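Local coordinates for protein putative oxidoreductase (Staphylococcus aureus subsp. aureus, PDB 3IV4) that has a thioredoxin fold and, as a member of the monothiol bacilliredoxin family, probably acts as a thiol-dependent oxidoreductase, at residues V78-E81 with S82-F86. Sequence-based numbering, arbitrary orientation.
Sequences VKHE and SPQAF
Gln84 reaches back from the first residue of strand 84-89 to the loop that leads into it, and its amide bonds to the backbone there with both ends. NE2 donates to Lys79 O at 3.1 Å, nearly straight (170° at the hydrogen); the acceptor lies close to the amide plane, whereas NE2 is tilted 24° from the carbonyl plane. OE1 receives a weak bond from Glu81 N, 3.2 Å away. A water donates to both OE1 of Gln84 (2.7 Å) and Val78 O, joining a third loop residue to the same side chain. The extended chain, with CG anti to the backbone N (chi1 -173°), carries the amide across the turn. A second water links Glu81 OE1 to Ser82 N.

Val78 packs beside the amide, its CG1 methyl 3.4 Å from Gln84 NE2, while its CB makes an apolar contact with the edge of the Phe86 ring at CE1 (4.1 Å); Phe86 also touches Ile72 of helix 66-76. On the loop's way to the cis peptide before Pro83, the His80 ring lies near Ser82 CB, but its ND1 bonds to Lys31 and Ser82 OG to Ser33.

This loop before a cis-proline is characteristic of the thioredoxin fold. The buried Gln84 amide is probably held in one orientation, since a flip would turn NE2 toward the Glu81 N-H and OE1 toward Lys79 O; it ties the loop's backbone to the central sheet.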
ATOM      1  N   VAL A  78      -6.700 -10.660   6.028  1.00 12.36           N
ATOM      2  CA  VAL A  78      -5.290 -10.975   5.944  1.00 12.74           C
ATOM      3  C   VAL A  78      -4.610 -10.469   7.214  1.00 12.91           C
ATOM      4  O   VAL A  78      -4.658  -9.278   7.518  1.00 13.79           O
ATOM      5  CB  VAL A  78      -4.647 -10.344   4.685  1.00 12.32           C
ATOM      6  CG1 VAL A  78      -3.152 -10.598   4.668  1.00 13.12           C
ATOM      7  CG2 VAL A  78      -5.293 -10.928   3.416  1.00 12.49           C
ATOM      8  N   LYS A  79      -3.992 -11.369   7.975  1.00 14.32           N
ATOM      9  CA  LYS A  79      -3.393 -10.950   9.238  1.00 15.36           C
ATOM     10  C   LYS A  79      -2.265  -9.956   9.001  1.00 14.92           C
ATOM     11  O   LYS A  79      -1.554  -9.997   7.989  1.00 14.65           O
ATOM     12  CB  LYS A  79      -2.937 -12.137  10.089  1.00 16.90           C
ATOM     13  CG  LYS A  79      -4.095 -12.992  10.643  1.00 21.67           C
ATOM     14  CD  LYS A  79      -4.874 -12.335  11.780  1.00 26.30           C
ATOM     15  CE  LYS A  79      -6.201 -13.042  12.006  1.00 28.64           C
ATOM     16  NZ  LYS A  79      -7.135 -12.779  10.853  1.00 30.81           N
ATOM     17  N   HIS A  80      -2.158  -9.036   9.939  1.00 14.24           N
ATOM     18  CA  HIS A  80      -1.248  -7.926   9.810  1.00 14.12           C
ATOM     19  C   HIS A  80       0.220  -8.331   9.629  1.00 14.02           C
ATOM     20  O   HIS A  80       0.732  -9.184  10.355  1.00 15.03           O
ATOM     21  CB  HIS A  80      -1.367  -7.027  11.033  1.00 14.23           C
ATOM     22  CG  HIS A  80      -0.322  -5.968  11.064  1.00 14.42           C
ATOM     23  ND1 HIS A  80      -0.390  -4.858  10.254  1.00 14.89           N
ATOM     24  CD2 HIS A  80       0.848  -5.877  11.740  1.00 15.97           C
ATOM     25  CE1 HIS A  80       0.675  -4.104  10.457  1.00 15.08           C
ATOM     26  NE2 HIS A  80       1.445  -4.703  11.349  1.00 15.66           N
ATOM     27  N   GLU A  81       0.895  -7.701   8.667  1.00 13.45           N
ATOM     28  CA  GLU A  81       2.358  -7.748   8.555  1.00 13.38           C
ATOM     29  C   GLU A  81       2.798  -6.344   8.229  1.00 13.15           C
ATOM     30  O   GLU A  81       1.996  -5.519   7.781  1.00 12.73           O
ATOM     31  CB  GLU A  81       2.840  -8.660   7.418  1.00 13.57           C
ATOM     32  CG  GLU A  81       2.348 -10.094   7.480  1.00 15.97           C
ATOM     33  CD  GLU A  81       3.089 -10.955   8.483  1.00 19.72           C
ATOM     34  OE1 GLU A  81       4.089 -10.506   9.094  1.00 21.60           O
ATOM     35  OE2 GLU A  81       2.653 -12.111   8.645  1.00 23.31           O
ATOM     36  N   SER A  82       4.089  -6.086   8.410  1.00 12.65           N
ATOM     37  CA  SER A  82       4.668  -4.860   7.893  1.00 13.34           C
ATOM     38  C   SER A  82       6.090  -5.134   7.406  1.00 12.41           C
ATOM     39  O   SER A  82       6.880  -5.771   8.112  1.00 13.24           O
ATOM     40  CB  SER A  82       4.623  -3.746   8.928  1.00 14.42           C
ATOM     41  OG  SER A  82       4.940  -2.520   8.308  1.00 17.40           O
ATOM     42  N   PRO A  83       6.419  -4.694   6.185  1.00 10.70           N
ATOM     43  CA  PRO A  83       5.566  -4.005   5.229  1.00 10.29           C
ATOM     44  C   PRO A  83       4.584  -4.988   4.588  1.00 10.10           C
ATOM     45  O   PRO A  83       4.877  -6.171   4.478  1.00 10.75           O
ATOM     46  CB  PRO A  83       6.563  -3.500   4.189  1.00  9.95           C
ATOM     47  CG  PRO A  83       7.642  -4.516   4.189  1.00 10.27           C
ATOM     48  CD  PRO A  83       7.763  -4.952   5.629  1.00 10.27           C
ATOM     49  N   GLN A  84       3.455  -4.477   4.114  1.00  9.83           N
ATOM     50  CA  GLN A  84       2.430  -5.328   3.517  1.00  9.33           C
ATOM     51  C   GLN A  84       1.699  -4.513   2.482  1.00  9.42           C
ATOM     52  O   GLN A  84       1.236  -3.415   2.774  1.00 10.15           O
ATOM     53  CB  GLN A  84       1.477  -5.813   4.603  1.00  9.69           C
ATOM     54  CG  GLN A  84       0.467  -6.836   4.132  1.00  9.70           C
ATOM     55  CD  GLN A  84      -0.327  -7.391   5.323  1.00  9.83           C
ATOM     56  OE1 GLN A  84      -0.838  -6.626   6.151  1.00 11.76           O
ATOM     57  NE2 GLN A  84      -0.392  -8.720   5.432  1.00 12.65           N
ATOM     58  N   ALA A  85       1.571  -5.042   1.271  1.00  8.64           N
ATOM     59  CA  ALA A  85       0.947  -4.268   0.206  1.00  8.58           C
ATOM     60  C   ALA A  85      -0.299  -4.974  -0.278  1.00  8.54           C
ATOM     61  O   ALA A  85      -0.351  -6.210  -0.288  1.00  8.63           O
ATOM     62  CB  ALA A  85       1.933  -4.060  -0.952  1.00  8.63           C
ATOM     63  N   PHE A  86      -1.294  -4.178  -0.660  1.00  8.41           N
ATOM     64  CA  PHE A  86      -2.587  -4.685  -1.107  1.00  8.50           C
ATOM     65  C   PHE A  86      -2.956  -3.993  -2.406  1.00  9.19           C
ATOM     66  O   PHE A  86      -2.608  -2.840  -2.626  1.00  8.68           O
ATOM     67  CB  PHE A  86      -3.673  -4.309  -0.093  1.00  8.81           C
ATOM     68  CG  PHE A  86      -3.545  -4.995   1.214  1.00  8.92           C
ATOM     69  CD1 PHE A  86      -4.168  -6.225   1.419  1.00 10.17           C
ATOM     70  CD2 PHE A  86      -2.791  -4.434   2.259  1.00 10.56           C
ATOM     71  CE1 PHE A  86      -4.053  -6.888   2.640  1.00 11.47           C
ATOM     72  CE2 PHE A  86      -2.680  -5.088   3.471  1.00 10.93           C
ATOM     73  CZ  PHE A  86      -3.307  -6.317   3.659  1.00 11.36           C
TER
HETATM   74  O   HOH W   1      -3.289  -6.855   7.242  1.00 11.40           O
HETATM   75  O   HOH W   2       5.272  -8.058  10.335  1.00 23.78           O